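Local atomic coordinates of HpuA (PDB entry 5EC6), a protein that binds haemoglobin as an outer-membrane lipoprotein receptor of the Neisseriaceae, probably so that the iron-bearing haem can be taken up. Residues T172-R183 / A298-A309; F211-G222 / D311-L319. All coordinates share one frame; numbering follows the deposited sequence.

Interaction 1: residues T172-R183 / A298-A309; sequences TGKATYEVIGLR and ASFGGTRREYNA
From K174-N308 at one end to L182-S299 at the other, strands 174-183 and 298-308 pair antiparallel, their axes 4.3 Å apart at closest and their N-to-C directions 143° apart. Hydrogen-bonded pairs alternate with non-hydrogen-bonded ones along the strands, interrupted where the register slips by one residue: R305 and E306 both face T176. There R305 N donates to T176 O at 2.8 Å. E306 N reaches T176 O only weakly, at 3.3 Å, and the two bonds define a classic beta bulge. Beyond K174-N308, T172 OG1 donates to A309 O at 2.8 Å.

On the face carrying A175, Y177, R304 and Y307, the aliphatic part of R304 runs alongside Y177, with CG over one face of the ring and R304 CB 3.7 Å from Y177 CE2. The ring and guanidinium planes are 41° apart. A water joins their ends, donating to Y177 OH and accepting from R304 NH1; Y177 OH also bonds G281 O. On the face of T176, E178 and I180, E178 CG stands anti to the backbone N (chi1 -176°), and the extended chain brings OE1 to the guanidinium edge of R305. E178 OE1 and R305 NE, 3.8 Å apart, make at best a long and doubtful salt bridge, since R305 is modelled in two conformers. E178 OE2 is held by Y194 OH. The geometry is that of neighbouring antiparallel strands in a twisted beta-sheet with a classic bulge, fitting the beta-barrel architecture of HpuA.

Interaction 2: residues F211-G222 / D311-L319; sequences FLTVNFNTGKLG and DTSTDTSHL
N215, the last residue of strand 211-215, and N217, in the turn that follows, fix the irregular segment 311-319 through their side-chain amides. Each ND2 uses both of its hydrogens on backbone carbonyls. N215 ND2 donates to D315 O and to S313 O, both at 2.9 Å, and N217 ND2 donates to S313 O at 3.0 Å and to D311 O at 2.9 Å. In all four bonds the acceptor lies within 8° of the amide plane, and the near-straight bonds fix the rotation of both amides. S313 O is thus gripped twice: N217 ND2 lies 15° from its carbonyl plane, whereas N215 ND2 comes from well above it.

The other ends of these amides are also used. N215 OD1 accepts T218 N across the turn, an Asx motif, while N217 OD1 accepts G173 N, just before strand 174-185. Within 311-319, D311 OD1 takes S313 N, S313 OG takes D315 N in the conformer given, and D315 OD1 takes both S317 N and S317 OG from the same face of its carboxylate. In the modelled conformer of K174, D315 OD1 also pairs with its NZ in a salt bridge.

Farther along, T213 OG1 meets the edge of the H318 ring in its plane, 2.7 Å from ND1; either may be the donor. F211 CB lies over one face of that ring in a CH-pi contact, 3.8 Å from the centroid. T316 CG2 packs against the hairpin's second strand, 3.7 Å from G222 N, and a water bridges T218 OG1 to T314 O. The arrangement is a beta hairpin with a G1 bulge at G219 and K220, bordered by a loop of successive Asx, ST and Asx turns.

In the fold
Strand 174-185 joins the two contacts: in interaction 1 it pairs with 298-308, and its other edge pairs with 208-215, the first hairpin strand of interaction 2. The centres of the two contacts lie about 11 Å apart. The chain leaves strand 298-308 and doubles back as 311-319, so consecutive parts of the chain enter the two interactions. Side chains of 174-185 reach across: T176 OG1 lies 2.7 Å from T213 OG1, a probable hydrogen bond, and T213 also meets H318. L319 N bonds T176 OG1 as well. Interaction 1 is buried, its centre about 10 Å from the chain centre; interaction 2 is partly buried, about 20 Å out.

Interaction 1: residues T172-R183 / A298-A309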
loop_
_atom_site.group_PDB
_atom_site.type_symbol
_atom_site.label_atom_id
_atom_site.label_comp_id
_atom_site.label_asym_id
_atom_site.label_seq_id
_atom_site.Cartn_x
_atom_site.Cartn_y
_atom_site.Cartn_z
ATOM N N THR A 172 -19.335 6.171 -10.089
ATOM C CA THR A 172 -19.999 5.164 -10.947
ATOM C C THR A 172 -19.011 4.186 -11.573
ATOM O O THR A 172 -17.815 4.464 -11.686
ATOM C CB THR A 172 -20.807 5.827 -12.095
ATOM O OG1 THR A 172 -19.915 6.498 -13.015
ATOM C CG2 THR A 172 -21.818 6.843 -11.530
ATOM N N GLY A 173 -19.507 3.054 -12.026
ATOM C CA GLY A 173 -18.715 2.136 -12.808
ATOM C C GLY A 173 -17.867 1.208 -11.948
ATOM O O GLY A 173 -18.212 0.907 -10.852
ATOM N N LYS A 174 -16.782 0.744 -12.539
ATOM C CA LYS A 174 -15.964 -0.293 -11.925
ATOM C C LYS A 174 -14.486 0.051 -12.125
ATOM O O LYS A 174 -14.108 0.719 -13.076
ATOM C CB LYS A 174 -16.282 -1.681 -12.491
ATOM C CG LYS A 174 -17.583 -2.252 -11.941
ATOM C CD LYS A 174 -17.980 -3.587 -12.572
ATOM C CE LYS A 174 -17.046 -4.727 -12.167
ATOM N NZ LYS A 174 -17.482 -6.073 -12.655
ATOM N N ALA A 175 -13.669 -0.457 -11.211
ATOM C CA ALA A 175 -12.204 -0.392 -11.365
ATOM C C ALA A 175 -11.570 -1.648 -10.803
ATOM O O ALA A 175 -12.055 -2.199 -9.816
ATOM C CB ALA A 175 -11.675 0.773 -10.564
ATOM N N THR A 176 -10.512 -2.083 -11.462
ATOM C CA THR A 176 -9.756 -3.262 -11.068
ATOM C C THR A 176 -8.325 -2.867 -10.724
ATOM O O THR A 176 -7.649 -2.144 -11.463
ATOM C CB THR A 176 -9.804 -4.283 -12.220
ATOM O OG1 THR A 176 -11.171 -4.692 -12.406
ATOM C CG2 THR A 176 -8.991 -5.486 -11.948
ATOM N N TYR A 177 -7.865 -3.424 -9.606
ATOM C CA TYR A 177 -6.574 -3.111 -8.996
ATOM C C TYR A 177 -5.722 -4.390 -8.954
ATOM O O TYR A 177 -6.231 -5.487 -8.741
ATOM C CB TYR A 177 -6.756 -2.550 -7.584
ATOM C CG TYR A 177 -7.522 -1.247 -7.517
ATOM C CD1 TYR A 177 -8.929 -1.240 -7.566
ATOM C CD2 TYR A 177 -6.861 -0.034 -7.417
ATOM C CE1 TYR A 177 -9.634 -0.062 -7.577
ATOM C CE2 TYR A 177 -7.544 1.147 -7.386
ATOM C CZ TYR A 177 -8.930 1.159 -7.486
ATOM O OH TYR A 177 -9.643 2.342 -7.451
ATOM N N GLU A 178 -4.424 -4.199 -9.147
ATOM C CA GLU A 178 -3.431 -5.263 -9.149
ATOM C C GLU A 178 -2.674 -5.037 -7.854
ATOM O O GLU A 178 -2.056 -3.990 -7.704
ATOM C CB GLU A 178 -2.530 -5.096 -10.381
ATOM C CG GLU A 178 -1.488 -6.200 -10.585
ATOM C CD GLU A 178 -0.963 -6.226 -12.017
ATOM O OE1 GLU A 178 -1.717 -5.872 -12.985
ATOM O OE2 GLU A 178 0.246 -6.576 -12.198
ATOM N N VAL A 179 -2.707 -6.017 -6.944
ATOM C CA VAL A 179 -2.303 -5.775 -5.558
ATOM C C VAL A 179 -1.297 -6.851 -5.077
ATOM O O VAL A 179 -1.236 -7.969 -5.631
ATOM C CB VAL A 179 -3.489 -5.687 -4.553
ATOM C CG1 VAL A 179 -4.521 -4.673 -5.028
ATOM C CG2 VAL A 179 -4.161 -7.007 -4.287
ATOM N N ILE A 180 -0.659 -6.523 -3.982
ATOM C CA ILE A 180 0.165 -7.485 -3.245
ATOM C C ILE A 180 -0.259 -7.480 -1.789
ATOM O O ILE A 180 -0.519 -6.429 -1.208
ATOM C CB ILE A 180 1.648 -7.100 -3.344
ATOM C CG1 ILE A 180 2.143 -7.151 -4.805
ATOM C CG2 ILE A 180 2.509 -8.005 -2.458
ATOM C CD1 ILE A 180 3.356 -6.290 -5.006
ATOM N N GLY A 181 -0.350 -8.682 -1.223
ATOM C CA GLY A 181 -0.584 -8.896 0.205
ATOM C C GLY A 181 0.687 -9.266 0.930
ATOM O O GLY A 181 1.584 -9.897 0.329
ATOM N N LEU A 182 0.744 -8.830 2.173
ATOM C CA LEU A 182 1.911 -9.018 3.037
ATOM C C LEU A 182 1.450 -9.551 4.385
ATOM O O LEU A 182 0.540 -9.012 5.027
ATOM C CB LEU A 182 2.647 -7.698 3.215
ATOM C CG LEU A 182 3.684 -7.671 4.359
ATOM C CD1 LEU A 182 4.879 -8.379 3.784
ATOM C CD2 LEU A 182 4.039 -6.252 4.802
ATOM N N ARG A 183 2.135 -10.614 4.846
ATOM C CA ARG A 183 2.001 -11.089 6.196
ATOM C C ARG A 183 3.431 -11.182 6.814
ATOM O O ARG A 183 4.441 -11.010 6.114
ATOM C CB ARG A 183 1.320 -12.472 6.235
ATOM C CG ARG A 183 -0.186 -12.519 5.747
ATOM C CD ARG A 183 -0.692 -13.939 5.779
ATOM N NE ARG A 183 -2.147 -14.120 5.917
ATOM C CZ ARG A 183 -2.854 -15.089 5.350
ATOM N NH1 ARG A 183 -2.304 -15.996 4.482
ATOM N NH2 ARG A 183 -4.166 -15.078 5.525
ATOM N N ALA A 298 -2.824 -9.342 7.705
ATOM C CA ALA A 298 -2.183 -8.904 6.436
ATOM C C ALA A 298 -2.372 -7.415 6.232
ATOM O O ALA A 298 -3.394 -6.847 6.640
ATOM C CB ALA A 298 -2.774 -9.624 5.250
ATOM N N SER A 299 -1.417 -6.805 5.555
ATOM C CA SER A 299 -1.663 -5.557 4.830
ATOM C C SER A 299 -1.577 -5.788 3.338
ATOM O O SER A 299 -1.089 -6.797 2.866
ATOM C CB SER A 299 -0.691 -4.459 5.292
ATOM O OG SER A 299 0.660 -4.858 5.051
ATOM N N PHE A 300 -2.102 -4.847 2.557
ATOM C CA PHE A 300 -2.050 -4.972 1.119
ATOM C C PHE A 300 -2.042 -3.592 0.481
ATOM O O PHE A 300 -2.494 -2.609 1.089
ATOM C CB PHE A 300 -3.192 -5.842 0.548
ATOM C CG PHE A 300 -4.575 -5.285 0.788
ATOM C CD1 PHE A 300 -5.294 -5.620 1.929
ATOM C CD2 PHE A 300 -5.184 -4.493 -0.173
ATOM C CE1 PHE A 300 -6.544 -5.101 2.142
ATOM C CE2 PHE A 300 -6.454 -3.960 0.055
ATOM C CZ PHE A 300 -7.118 -4.278 1.193
ATOM N N GLY A 301 -1.516 -3.533 -0.749
ATOM C CA GLY A 301 -1.543 -2.320 -1.530
ATOM C C GLY A 301 -1.400 -2.637 -2.989
ATOM O O GLY A 301 -0.898 -3.722 -3.389
ATOM N N GLY A 302 -1.823 -1.697 -3.824
ATOM C CA GLY A 302 -1.656 -1.887 -5.247
ATOM C C GLY A 302 -2.183 -0.744 -6.078
ATOM O O GLY A 302 -2.551 0.306 -5.542
ATOM N N THR A 303 -2.176 -0.971 -7.382
ATOM C CA THR A 303 -2.403 0.068 -8.370
ATOM C C THR A 303 -3.601 -0.284 -9.237
ATOM O O THR A 303 -3.885 -1.454 -9.507
ATOM C CB THR A 303 -1.126 0.271 -9.269
ATOM O OG1 THR A 303 -0.771 -0.964 -9.915
ATOM C CG2 THR A 303 0.016 0.813 -8.435
ATOM N N ARG A 304 -4.250 0.750 -9.744
ATOM C CA ARG A 304 -5.404 0.622 -10.629
ATOM C C ARG A 304 -4.940 0.195 -12.020
ATOM O O ARG A 304 -4.252 0.942 -12.713
ATOM C CB ARG A 304 -6.135 1.960 -10.713
ATOM C CG ARG A 304 -7.480 1.901 -11.428
ATOM C CD ARG A 304 -8.334 3.111 -11.115
ATOM N NE ARG A 304 -7.626 4.324 -11.546
ATOM C CZ ARG A 304 -7.948 5.541 -11.130
ATOM N NH1 ARG A 304 -8.967 5.734 -10.361
ATOM N NH2 ARG A 304 -7.236 6.575 -11.585
ATOM N N ARG A 305 -5.338 -0.985 -12.446
ATOM C CA ARG A 305 -4.954 -1.515 -13.749
ATOM C C ARG A 305 -5.897 -1.002 -14.831
ATOM O O ARG A 305 -5.490 -0.776 -15.974
ATOM C CB ARG A 305 -4.951 -3.056 -13.676
ATOM C CG ARG A 305 -4.484 -3.761 -14.934
ATOM C CD ARG A 305 -4.634 -5.278 -14.834
ATOM N NE ARG A 305 -4.005 -5.920 -16.003
ATOM C CZ ARG A 305 -4.558 -5.997 -17.219
ATOM N NH1 ARG A 305 -5.778 -5.519 -17.450
ATOM N NH2 ARG A 305 -3.878 -6.543 -18.224
ATOM N N GLU A 306 -7.168 -0.822 -14.484
ATOM C CA GLU A 306 -8.189 -0.494 -15.476
ATOM C C GLU A 306 -9.352 0.116 -14.739
ATOM O O GLU A 306 -9.680 -0.286 -13.599
ATOM C CB GLU A 306 -8.621 -1.730 -16.232
ATOM C CG GLU A 306 -9.593 -1.439 -17.349
ATOM C CD GLU A 306 -9.933 -2.639 -18.212
ATOM O OE1 GLU A 306 -9.334 -3.741 -18.074
ATOM O OE2 GLU A 306 -10.834 -2.460 -19.094
ATOM N N TYR A 307 -10.021 1.044 -15.403
ATOM C CA TYR A 307 -11.284 1.538 -14.859
ATOM C C TYR A 307 -12.201 1.962 -15.964
ATOM O O TYR A 307 -11.768 2.266 -17.097
ATOM C CB TYR A 307 -11.063 2.699 -13.865
ATOM C CG TYR A 307 -10.563 3.972 -14.497
ATOM C CD1 TYR A 307 -9.185 4.181 -14.697
ATOM C CD2 TYR A 307 -11.438 4.942 -14.929
ATOM C CE1 TYR A 307 -8.717 5.347 -15.310
ATOM C CE2 TYR A 307 -10.985 6.089 -15.521
ATOM C CZ TYR A 307 -9.639 6.300 -15.711
ATOM O OH TYR A 307 -9.194 7.470 -16.307
ATOM N N ASN A 308 -13.507 1.909 -15.667
ATOM C CA ASN A 308 -14.534 2.337 -16.613
ATOM C C ASN A 308 -15.691 2.923 -15.826
ATOM O O ASN A 308 -16.461 2.197 -15.202
ATOM C CB ASN A 308 -15.016 1.149 -17.448
ATOM C CG ASN A 308 -16.055 1.562 -18.470
ATOM O OD1 ASN A 308 -16.338 2.739 -18.627
ATOM N ND2 ASN A 308 -16.602 0.593 -19.160
ATOM N N ALA A 309 -15.809 4.240 -15.854
ATOM C CA ALA A 309 -16.878 4.888 -15.148
ATOM C C ALA A 309 -18.267 4.571 -15.720
ATOM O O ALA A 309 -19.268 4.698 -15.021
ATOM C CB ALA A 309 -16.668 6.392 -15.193
HETATM O O HOH W 1 -11.094 4.021 -9.314
#

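Interaction 2: residues F211-G222 / D311-L319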
loop_
_atom_site.group_PDB
_atom_site.type_symbol
_atom_site.label_atom_id
_atom_site.label_comp_id
_atom_site.label_asym_id
_atom_site.label_seq_id
_atom_site.Cartn_x
_atom_site.Cartn_y
_atom_site.Cartn_z
ATOM N N PHE A 211 -5.907 -9.618 -7.670
ATOM C CA PHE A 211 -6.711 -8.510 -8.177
ATOM C C PHE A 211 -7.931 -8.264 -7.279
ATOM O O PHE A 211 -8.580 -9.198 -6.810
ATOM C CB PHE A 211 -7.179 -8.795 -9.610
ATOM C CG PHE A 211 -6.003 -9.105 -10.535
ATOM C CD1 PHE A 211 -5.274 -8.087 -11.052
ATOM C CD2 PHE A 211 -5.593 -10.406 -10.732
ATOM C CE1 PHE A 211 -4.176 -8.324 -11.864
ATOM C CE2 PHE A 211 -4.486 -10.672 -11.522
ATOM C CZ PHE A 211 -3.792 -9.622 -12.087
ATOM N N LEU A 212 -8.166 -6.983 -7.036
ATOM C CA LEU A 212 -9.373 -6.542 -6.331
ATOM C C LEU A 212 -10.143 -5.604 -7.253
ATOM O O LEU A 212 -9.565 -4.711 -7.873
ATOM C CB LEU A 212 -9.020 -5.798 -5.039
ATOM C CG LEU A 212 -8.141 -6.540 -4.034
ATOM C CD1 LEU A 212 -7.800 -5.635 -2.865
ATOM C CD2 LEU A 212 -8.739 -7.852 -3.597
ATOM N N THR A 213 -11.463 -5.796 -7.323
ATOM C CA THR A 213 -12.326 -4.935 -8.104
ATOM C C THR A 213 -13.357 -4.254 -7.218
ATOM O O THR A 213 -14.014 -4.893 -6.357
ATOM C CB THR A 213 -12.976 -5.733 -9.235
ATOM O OG1 THR A 213 -11.969 -6.008 -10.199
ATOM C CG2 THR A 213 -14.101 -5.015 -9.916
ATOM N N VAL A 214 -13.502 -2.951 -7.481
ATOM C CA VAL A 214 -14.488 -2.118 -6.835
ATOM C C VAL A 214 -15.601 -1.864 -7.829
ATOM O O VAL A 214 -15.355 -1.395 -8.961
ATOM C CB VAL A 214 -13.896 -0.783 -6.346
ATOM C CG1 VAL A 214 -15.018 0.069 -5.767
ATOM C CG2 VAL A 214 -12.816 -0.986 -5.306
ATOM N N ASN A 215 -16.838 -2.163 -7.415
ATOM C CA ASN A 215 -18.031 -1.767 -8.156
ATOM C C ASN A 215 -18.652 -0.575 -7.425
ATOM O O ASN A 215 -19.144 -0.724 -6.322
ATOM C CB ASN A 215 -19.014 -2.908 -8.257
ATOM C CG ASN A 215 -20.162 -2.578 -9.164
ATOM O OD1 ASN A 215 -20.702 -1.470 -9.097
ATOM N ND2 ASN A 215 -20.536 -3.515 -10.027
ATOM N N PHE A 216 -18.518 0.603 -8.017
ATOM C CA PHE A 216 -19.007 1.839 -7.444
ATOM C C PHE A 216 -20.533 1.946 -7.612
ATOM O O PHE A 216 -21.146 2.739 -6.908
ATOM C CB PHE A 216 -18.336 3.042 -8.101
ATOM C CG PHE A 216 -16.847 3.153 -7.790
ATOM C CD1 PHE A 216 -16.415 3.755 -6.639
ATOM C CD2 PHE A 216 -15.911 2.590 -8.640
ATOM C CE1 PHE A 216 -15.043 3.899 -6.363
ATOM C CE2 PHE A 216 -14.545 2.685 -8.335
ATOM C CZ PHE A 216 -14.127 3.315 -7.188
ATOM N N ASN A 217 -21.111 1.210 -8.543
ATOM C CA ASN A 217 -22.608 1.201 -8.708
ATOM C C ASN A 217 -23.245 0.565 -7.491
ATOM O O ASN A 217 -24.217 1.086 -6.948
ATOM C CB ASN A 217 -23.041 0.481 -9.978
ATOM C CG ASN A 217 -22.373 0.981 -11.211
ATOM O OD1 ASN A 217 -22.165 2.185 -11.369
ATOM N ND2 ASN A 217 -21.996 0.051 -12.107
ATOM N N THR A 218 -22.697 -0.558 -7.048
ATOM C CA THR A 218 -23.258 -1.330 -5.929
ATOM C C THR A 218 -22.559 -1.097 -4.610
ATOM O O THR A 218 -23.021 -1.494 -3.524
ATOM C CB THR A 218 -23.152 -2.840 -6.238
ATOM O OG1 THR A 218 -21.752 -3.175 -6.370
ATOM C CG2 THR A 218 -23.936 -3.257 -7.445
ATOM N N GLY A 219 -21.401 -0.417 -4.651
ATOM C CA GLY A 219 -20.605 -0.189 -3.448
ATOM C C GLY A 219 -19.999 -1.448 -2.856
ATOM O O GLY A 219 -20.039 -1.629 -1.662
ATOM N N LYS A 220 -19.477 -2.315 -3.711
ATOM C CA LYS A 220 -18.896 -3.583 -3.304
ATOM C C LYS A 220 -17.448 -3.721 -3.769
ATOM O O LYS A 220 -17.077 -3.184 -4.810
ATOM C CB LYS A 220 -19.703 -4.768 -3.830
ATOM C CG LYS A 220 -21.106 -4.868 -3.203
ATOM C CD LYS A 220 -21.084 -5.111 -1.701
ATOM C CE LYS A 220 -22.452 -5.570 -1.218
ATOM N NZ LYS A 220 -22.524 -5.833 0.216
ATOM N N LEU A 221 -16.642 -4.473 -3.021
ATOM C CA LEU A 221 -15.303 -4.870 -3.414
ATOM C C LEU A 221 -15.147 -6.384 -3.357
ATOM O O LEU A 221 -15.553 -7.025 -2.392
ATOM C CB LEU A 221 -14.265 -4.233 -2.529
ATOM C CG LEU A 221 -12.770 -4.467 -2.770
ATOM C CD1 LEU A 221 -11.919 -3.336 -2.219
ATOM C CD2 LEU A 221 -12.330 -5.732 -2.100
ATOM N N GLY A 222 -14.603 -6.949 -4.431
ATOM C CA GLY A 222 -14.316 -8.375 -4.508
ATOM C C GLY A 222 -12.906 -8.675 -4.967
ATOM O O GLY A 222 -12.202 -7.806 -5.510
ATOM N N ASP A 311 -19.287 1.546 -16.807
ATOM C CA ASP A 311 -19.692 0.165 -16.649
ATOM C C ASP A 311 -20.955 0.087 -15.820
ATOM O O ASP A 311 -21.028 0.685 -14.754
ATOM C CB ASP A 311 -18.546 -0.608 -15.962
ATOM C CG ASP A 311 -18.707 -2.117 -16.076
ATOM O OD1 ASP A 311 -19.842 -2.604 -16.187
ATOM O OD2 ASP A 311 -17.703 -2.799 -16.167
ATOM N N THR A 312 -21.983 -0.604 -16.357
ATOM C CA THR A 312 -23.245 -0.732 -15.677
ATOM C C THR A 312 -23.414 -2.110 -14.993
ATOM O O THR A 312 -24.499 -2.425 -14.478
ATOM C CB THR A 312 -24.406 -0.533 -16.677
ATOM O OG1 THR A 312 -24.281 -1.505 -17.711
ATOM C CG2 THR A 312 -24.366 0.867 -17.246
ATOM N N SER A 313 -22.344 -2.904 -14.946
ATOM C CA SER A 313 -22.349 -4.161 -14.192
ATOM C C SER A 313 -22.786 -3.986 -12.745
ATOM O O SER A 313 -22.514 -2.947 -12.098
ATOM C CB SER A 313 -20.952 -4.793 -14.249
ATOM O OG SER A 313 -20.834 -5.936 -13.441
ATOM N N THR A 314 -23.420 -5.023 -12.208
ATOM C CA THR A 314 -23.714 -5.064 -10.780
ATOM C C THR A 314 -22.907 -6.123 -10.028
ATOM O O THR A 314 -23.196 -6.428 -8.868
ATOM C CB THR A 314 -25.218 -5.352 -10.552
ATOM O OG1 THR A 314 -25.556 -6.574 -11.170
ATOM C CG2 THR A 314 -26.084 -4.244 -11.140
ATOM N N ASP A 315 -21.834 -6.631 -10.647
ATOM C CA ASP A 315 -21.000 -7.596 -9.944
ATOM C C ASP A 315 -19.536 -7.098 -9.799
ATOM O O ASP A 315 -19.194 -6.016 -10.290
ATOM C CB ASP A 315 -21.069 -8.965 -10.646
ATOM C CG ASP A 315 -20.402 -8.995 -11.997
ATOM O OD1 ASP A 315 -19.393 -8.320 -12.263
ATOM O OD2 ASP A 315 -20.934 -9.748 -12.872
ATOM N N THR A 316 -18.730 -7.855 -9.053
ATOM C CA THR A 316 -17.320 -7.509 -8.841
ATOM C C THR A 316 -16.383 -8.325 -9.713
ATOM O O THR A 316 -15.194 -8.430 -9.400
ATOM C CB THR A 316 -16.898 -7.619 -7.390
ATOM O OG1 THR A 316 -17.313 -8.876 -6.841
ATOM C CG2 THR A 316 -17.556 -6.463 -6.595
ATOM N N SER A 317 -16.895 -8.862 -10.816
ATOM C CA SER A 317 -15.986 -9.483 -11.790
ATOM C C SER A 317 -14.957 -8.471 -12.278
ATOM O O SER A 317 -15.257 -7.284 -12.439
ATOM C CB SER A 317 -16.725 -10.094 -12.971
ATOM O OG SER A 317 -17.372 -9.134 -13.779
ATOM N N HIS A 318 -13.756 -8.950 -12.531
ATOM C CA HIS A 318 -12.675 -8.094 -12.904
ATOM C C HIS A 318 -12.823 -7.539 -14.322
ATOM O O HIS A 318 -13.393 -8.192 -15.231
ATOM C CB HIS A 318 -11.345 -8.800 -12.792
ATOM C CG HIS A 318 -11.059 -9.328 -11.423
ATOM N ND1 HIS A 318 -11.104 -8.529 -10.297
ATOM C CD2 HIS A 318 -10.678 -10.554 -11.015
ATOM C CE1 HIS A 318 -10.731 -9.242 -9.256
ATOM N NE2 HIS A 318 -10.506 -10.494 -9.669
ATOM N N LEU A 319 -12.325 -6.315 -14.499
ATOM C CA LEU A 319 -12.088 -5.791 -15.841
ATOM C C LEU A 319 -10.858 -6.459 -16.431
ATOM O O LEU A 319 -9.841 -6.597 -15.731
ATOM C CB LEU A 319 -11.916 -4.261 -15.779
ATOM C CG LEU A 319 -13.068 -3.508 -15.150
ATOM C CD1 LEU A 319 -12.836 -2.007 -15.105
ATOM C CD2 LEU A 319 -14.358 -3.817 -15.904
HETATM O O HOH W 2 -21.374 -5.786 -6.931
#